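Local coordinates for putative secreted protein (Pseudomonas aeruginosa, PDB 3NPD) that is of unknown function but is a putative secreted, quorum-sensing-regulated protein and possibly a virulence factor of this bacterium, at residues Gly41-Asn46 and Gly86-Tyr91; Leu33-Thr38 and His47-Ala52. One frame throughout, in Å; residues are numbered along the deposited sequence.

Contact 1 of 2, residues Gly41-Asn46 and Gly86-Tyr91; sequences GNQLIN and GAILTY
Q43 and T90 meet on one face of the sheet, their side chains slanting across each other. The Q43 chain is extended beyond CG (chi2 -178°), and T90 OG1 donates to Q43 OE1 over 2.7 Å, tilted from the amide carbonyl plane; R106 NE of strand 101-107 binds the same OE1, so two donors grip this oxygen. On that face Q43 lies alongside I88, pointing the same way, with Q43 CG 3.8 Å from I88 CB. I45 likewise runs beside T90, CG1 against CB. Strands 43-50 and 88-95 are parallel neighbours in a mixed sheet, linked by helices in a beta-alpha-beta crossover and joined by a ladder of four backbone hydrogen bonds: N42 O takes I88 N, I88 O takes L44 N, L44 O takes T90 N and T90 O takes N46 N at 2.9 Å. The other face carries L44 and L89, side by side with L44 CD2 4.0 Å from L89 CD1, where L44 packs on V16 and A17 of helix 4-21 and on L82 of helix 77-83, and L89 on L83. Further along it, N46 slants across Y91, amide and ring planes 59° apart, with N46 OD1 3.4 Å from Y91 CE1. Water 2 joins that OD1 to Y91 OH, while N46 ND2 bonds to D34 and G36. Just before the strands, N42 ND2 lies 3.7 Å from I88 CD1 and donates to water 1, which donates to G86 O.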
loop_
_atom_site.group_PDB
_atom_site.type_symbol
_atom_site.label_atom_id
_atom_site.label_comp_id
_atom_site.label_asym_id
_atom_site.label_seq_id
_atom_site.Cartn_x
_atom_site.Cartn_y
_atom_site.Cartn_z
ATOM N N GLY A 41 -10.458 5.639 5.259
ATOM C CA GLY A 41 -11.367 4.660 5.837
ATOM C C GLY A 41 -10.610 3.513 6.496
ATOM O O GLY A 41 -9.738 3.745 7.351
ATOM N N ASN A 42 -10.886 2.297 6.018
ATOM C CA ASN A 42 -10.229 1.089 6.510
ATOM C C ASN A 42 -8.958 0.704 5.708
ATOM O O ASN A 42 -8.399 -0.354 5.955
ATOM C CB ASN A 42 -11.197 -0.110 6.603
ATOM C CG ASN A 42 -11.703 -0.568 5.250
ATOM O OD1 ASN A 42 -11.535 0.131 4.241
ATOM N ND2 ASN A 42 -12.338 -1.715 5.220
ATOM N N GLN A 43 -8.513 1.554 4.783
ATOM C CA GLN A 43 -7.359 1.302 3.957
ATOM C C GLN A 43 -6.144 2.057 4.463
ATOM O O GLN A 43 -6.174 3.281 4.609
ATOM C CB GLN A 43 -7.585 1.746 2.505
ATOM C CG GLN A 43 -8.614 0.925 1.811
ATOM C CD GLN A 43 -8.830 1.303 0.370
ATOM O OE1 GLN A 43 -7.894 1.488 -0.408
ATOM N NE2 GLN A 43 -10.089 1.373 -0.003
ATOM N N LEU A 44 -5.081 1.313 4.727
ATOM C CA LEU A 44 -3.730 1.856 4.926
ATOM C C LEU A 44 -3.063 1.826 3.550
ATOM O O LEU A 44 -2.853 0.748 2.992
ATOM C CB LEU A 44 -2.939 0.989 5.921
ATOM C CG LEU A 44 -1.484 1.387 6.172
ATOM C CD1 LEU A 44 -1.397 2.832 6.731
ATOM C CD2 LEU A 44 -0.769 0.365 7.102
ATOM N N ILE A 45 -2.720 2.978 3.034
ATOM C CA ILE A 45 -2.269 3.116 1.653
ATOM C C ILE A 45 -0.801 3.484 1.665
ATOM O O ILE A 45 -0.435 4.505 2.255
ATOM C CB ILE A 45 -3.043 4.220 0.906
ATOM C CG1 ILE A 45 -4.538 4.001 0.905
ATOM C CG2 ILE A 45 -2.494 4.387 -0.578
ATOM C CD1 ILE A 45 -5.369 5.239 0.634
ATOM N N ASN A 46 0.036 2.695 0.992
ATOM C CA ASN A 46 1.429 2.999 0.780
ATOM C C ASN A 46 1.451 3.565 -0.626
ATOM O O ASN A 46 1.044 2.892 -1.601
ATOM C CB ASN A 46 2.262 1.695 0.898
ATOM C CG ASN A 46 3.774 1.892 0.916
ATOM O OD1 ASN A 46 4.501 0.897 0.849
ATOM N ND2 ASN A 46 4.262 3.139 0.965
ATOM N N GLY A 86 -9.749 -5.979 10.308
ATOM C CA GLY A 86 -10.678 -5.500 9.296
ATOM C C GLY A 86 -10.067 -4.489 8.364
ATOM O O GLY A 86 -10.797 -3.921 7.557
ATOM N N ALA A 87 -8.746 -4.287 8.439
ATOM C CA ALA A 87 -8.085 -3.282 7.551
ATOM C C ALA A 87 -7.832 -3.863 6.144
ATOM O O ALA A 87 -7.889 -5.074 5.929
ATOM C CB ALA A 87 -6.759 -2.731 8.128
ATOM N N ILE A 88 -7.597 -2.939 5.216
ATOM C CA ILE A 88 -7.159 -3.258 3.868
ATOM C C ILE A 88 -5.808 -2.583 3.704
ATOM O O ILE A 88 -5.635 -1.412 4.122
ATOM C CB ILE A 88 -8.154 -2.711 2.828
ATOM C CG1 ILE A 88 -9.441 -3.509 2.884
ATOM C CG2 ILE A 88 -7.551 -2.757 1.386
ATOM C CD1 ILE A 88 -10.624 -2.794 2.144
ATOM N N LEU A 89 -4.840 -3.338 3.188
ATOM C CA LEU A 89 -3.538 -2.808 2.774
ATOM C C LEU A 89 -3.660 -2.475 1.289
ATOM O O LEU A 89 -3.957 -3.333 0.481
ATOM C CB LEU A 89 -2.377 -3.785 3.073
ATOM C CG LEU A 89 -1.447 -3.373 4.205
ATOM C CD1 LEU A 89 -0.714 -2.009 3.938
ATOM C CD2 LEU A 89 -2.296 -3.406 5.507
ATOM N N THR A 90 -3.363 -1.233 0.935
ATOM C CA THR A 90 -3.450 -0.763 -0.440
ATOM C C THR A 90 -2.094 -0.246 -0.897
ATOM O O THR A 90 -1.498 0.577 -0.202
ATOM C CB THR A 90 -4.471 0.368 -0.564
ATOM O OG1 THR A 90 -5.740 -0.167 -0.191
ATOM C CG2 THR A 90 -4.524 0.948 -2.028
ATOM N N TYR A 91 -1.644 -0.691 -2.064
ATOM C CA TYR A 91 -0.444 -0.163 -2.719
ATOM C C TYR A 91 -0.907 0.659 -3.883
ATOM O O TYR A 91 -1.566 0.143 -4.789
ATOM C CB TYR A 91 0.485 -1.268 -3.224
ATOM C CG TYR A 91 1.141 -1.882 -2.077
ATOM C CD1 TYR A 91 2.317 -1.315 -1.564
ATOM C CD2 TYR A 91 0.550 -2.926 -1.394
ATOM C CE1 TYR A 91 2.907 -1.790 -0.424
ATOM C CE2 TYR A 91 1.145 -3.437 -0.248
ATOM C CZ TYR A 91 2.339 -2.871 0.226
ATOM O OH TYR A 91 2.964 -3.355 1.351
HETATM O O HOH W 1 -13.336 -2.742 7.867
HETATM O O HOH W 2 4.389 -1.517 2.609
#

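Contact 2 of 2, residues Leu33-Thr38 and His47-Ala52; sequences LDQGYT and HLSVRA. With SO4 (sulfate ion), chain B.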
loop_
_atom_site.group_PDB
_atom_site.type_symbol
_atom_site.label_atom_id
_atom_site.label_comp_id
_atom_site.label_asym_id
_atom_site.label_seq_id
_atom_site.Cartn_x
_atom_site.Cartn_y
_atom_site.Cartn_z
ATOM N N LEU A 33 10.274 5.000 -5.592
ATOM C CA LEU A 33 10.313 5.792 -4.352
ATOM C C LEU A 33 9.152 5.378 -3.465
ATOM O O LEU A 33 7.993 5.370 -3.896
ATOM C CB LEU A 33 10.216 7.318 -4.564
ATOM C CG LEU A 33 11.322 8.189 -5.080
ATOM C CD1 LEU A 33 10.805 9.618 -5.110
ATOM C CD2 LEU A 33 12.561 8.060 -4.172
ATOM N N ASP A 34 9.483 5.024 -2.239
ATOM C CA ASP A 34 8.482 4.849 -1.195
ATOM C C ASP A 34 8.098 6.268 -0.700
ATOM O O ASP A 34 8.900 6.964 -0.051
ATOM C CB ASP A 34 9.054 3.982 -0.075
ATOM C CG ASP A 34 8.050 3.689 1.039
ATOM O OD1 ASP A 34 6.923 4.253 1.086
ATOM O OD2 ASP A 34 8.440 2.889 1.911
ATOM N N GLN A 35 6.865 6.673 -0.945
ATOM C CA GLN A 35 6.379 8.028 -0.593
ATOM C C GLN A 35 5.615 8.064 0.711
ATOM O O GLN A 35 5.077 9.105 1.064
ATOM C CB GLN A 35 5.528 8.611 -1.714
ATOM C CG GLN A 35 6.217 8.605 -3.048
ATOM C CD GLN A 35 5.291 9.043 -4.143
ATOM O OE1 GLN A 35 4.200 8.511 -4.281
ATOM N NE2 GLN A 35 5.725 9.961 -4.937
ATOM N N GLY A 36 5.597 6.941 1.439
ATOM C CA GLY A 36 4.966 6.884 2.758
ATOM C C GLY A 36 3.524 6.451 2.661
ATOM O O GLY A 36 3.105 5.844 1.670
ATOM N N TYR A 37 2.780 6.748 3.723
ATOM C CA TYR A 37 1.465 6.192 3.955
ATOM C C TYR A 37 0.425 7.207 4.333
ATOM O O TYR A 37 0.736 8.211 4.983
ATOM C CB TYR A 37 1.548 5.201 5.120
ATOM C CG TYR A 37 2.483 4.061 4.849
ATOM C CD1 TYR A 37 3.855 4.221 4.979
ATOM C CD2 TYR A 37 1.988 2.769 4.530
ATOM C CE1 TYR A 37 4.745 3.146 4.697
ATOM C CE2 TYR A 37 2.853 1.688 4.324
ATOM C CZ TYR A 37 4.224 1.876 4.388
ATOM O OH TYR A 37 5.102 0.819 4.176
ATOM N N THR A 38 -0.801 6.961 3.887
ATOM C CA THR A 38 -2.000 7.698 4.296
ATOM C C THR A 38 -3.098 6.678 4.615
ATOM O O THR A 38 -2.931 5.472 4.372
ATOM C CB THR A 38 -2.502 8.714 3.250
ATOM O OG1 THR A 38 -2.976 8.013 2.094
ATOM C CG2 THR A 38 -1.429 9.765 2.858
ATOM N N HIS A 47 1.911 4.798 -0.754
ATOM C CA HIS A 47 2.045 5.449 -2.032
ATOM C C HIS A 47 3.482 5.269 -2.487
ATOM O O HIS A 47 4.401 5.547 -1.724
ATOM C CB HIS A 47 1.782 6.945 -1.866
ATOM C CG HIS A 47 0.419 7.266 -1.291
ATOM N ND1 HIS A 47 -0.694 7.535 -2.063
ATOM C CD2 HIS A 47 0.016 7.379 -0.009
ATOM C CE1 HIS A 47 -1.727 7.780 -1.275
ATOM N NE2 HIS A 47 -1.326 7.691 -0.024
ATOM N N LEU A 48 3.668 4.855 -3.748
ATOM C CA LEU A 48 4.978 4.710 -4.337
ATOM C C LEU A 48 4.968 5.321 -5.748
ATOM O O LEU A 48 3.925 5.257 -6.446
ATOM C CB LEU A 48 5.406 3.262 -4.377
ATOM C CG LEU A 48 5.509 2.536 -3.011
ATOM C CD1 LEU A 48 4.249 1.661 -2.799
ATOM C CD2 LEU A 48 6.827 1.747 -2.898
ATOM N N SER A 49 6.086 5.944 -6.142
ATOM C CA SER A 49 6.251 6.434 -7.527
ATOM C C SER A 49 7.189 5.463 -8.228
ATOM O O SER A 49 8.089 4.885 -7.596
ATOM C CB SER A 49 6.794 7.861 -7.633
ATOM O OG SER A 49 8.069 7.994 -7.098
ATOM N N VAL A 50 6.994 5.331 -9.530
ATOM C CA VAL A 50 7.717 4.361 -10.370
ATOM C C VAL A 50 8.155 5.090 -11.613
ATOM O O VAL A 50 7.337 5.726 -12.274
ATOM C CB VAL A 50 6.835 3.174 -10.818
ATOM C CG1 VAL A 50 7.708 2.094 -11.494
ATOM C CG2 VAL A 50 6.144 2.596 -9.674
ATOM N N ARG A 51 9.424 4.938 -11.976
ATOM C CA ARG A 51 9.910 5.471 -13.246
ATOM C C ARG A 51 9.288 4.742 -14.436
ATOM O O ARG A 51 8.816 3.611 -14.320
ATOM C CB ARG A 51 11.423 5.510 -13.281
ATOM C CG ARG A 51 11.911 6.563 -12.252
ATOM C CD ARG A 51 13.398 6.668 -12.130
ATOM N NE ARG A 51 13.761 7.705 -11.131
ATOM C CZ ARG A 51 14.003 9.002 -11.386
ATOM N NH1 ARG A 51 13.931 9.481 -12.631
ATOM N NH2 ARG A 51 14.339 9.831 -10.377
ATOM N N ALA A 52 9.272 5.453 -15.551
ATOM C CA ALA A 52 8.524 5.100 -16.757
ATOM C C ALA A 52 8.787 3.698 -17.256
ATOM O O ALA A 52 7.841 2.971 -17.574
ATOM C CB ALA A 52 8.825 6.141 -17.873
HETATM S S SO4 B . 11.418 8.468 -15.831
HETATM O O1 SO4 B . 10.106 8.283 -15.180
HETATM O O2 SO4 B . 12.071 7.248 -16.330
HETATM O O3 SO4 B . 11.243 9.360 -16.972
HETATM O O4 SO4 B . 12.357 9.048 -14.850
HETATM O O HOH W 3 2.001 7.340 -5.679
#
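H47 and T38 meet across an antiparallel beta hairpin of strands 32-40 and 43-50. Four backbone hydrogen bonds hold this part. L33 and S49 form a hydrogen-bonded pair, exchanging N-H and C=O both ways at 3.0 Å; nearer the turn, Q35 N donates to H47 O and H47 N to G36 O, so Q35 and G36 both stand opposite H47, a beta bulge. D34 and L48 are the non-hydrogen-bonded pair between them, and L48 CA lies 3.1 Å from L33 O in a CA-H...O contact. Among side chains, Q35 reaches over the H47 carbonyl, CB 3.3 Å from H47 O, then on to S49, its NE2 3.6 Å from S49 CB. S49 OG in turn sits against L33 CB. D34 OD1, which also serves N46, accepts from G36 N, closing an Asx turn. Beyond the paired residues a sulfate, probably carried over from the crystallisation solution, takes bonds from R51 NH1, K97 and A52 N at the start of helix 52-60. The T38 and H47 side chains cross at about a right angle: T38 OG1 lies in the imidazole plane at the ring's edge, hydrogen-bonded to H47 NE2 at 2.7 Å.

In the fold
Contacts 1 and 2 have centres 15 Å apart and share strand 43-50, the middle strand of a five-stranded mixed sheet. Its first half pairs in contact 1 with strand 88-95, its second half in contact 2 with strand 32-40. In sequence the segments run 33-38, 41-46, 47-52 and 86-91, so the contacts alternate. The hairpin of contact 2 is local, whereas the parallel pairing of contact 1 spans a largely helical connection containing helices 52-60, 62-74 and 77-83. N46 lies between the two contacts, and I45 N probably bonds to T38 O. Together the contacts tie the hairpin 32-50 to strands 88-95 and 101-107.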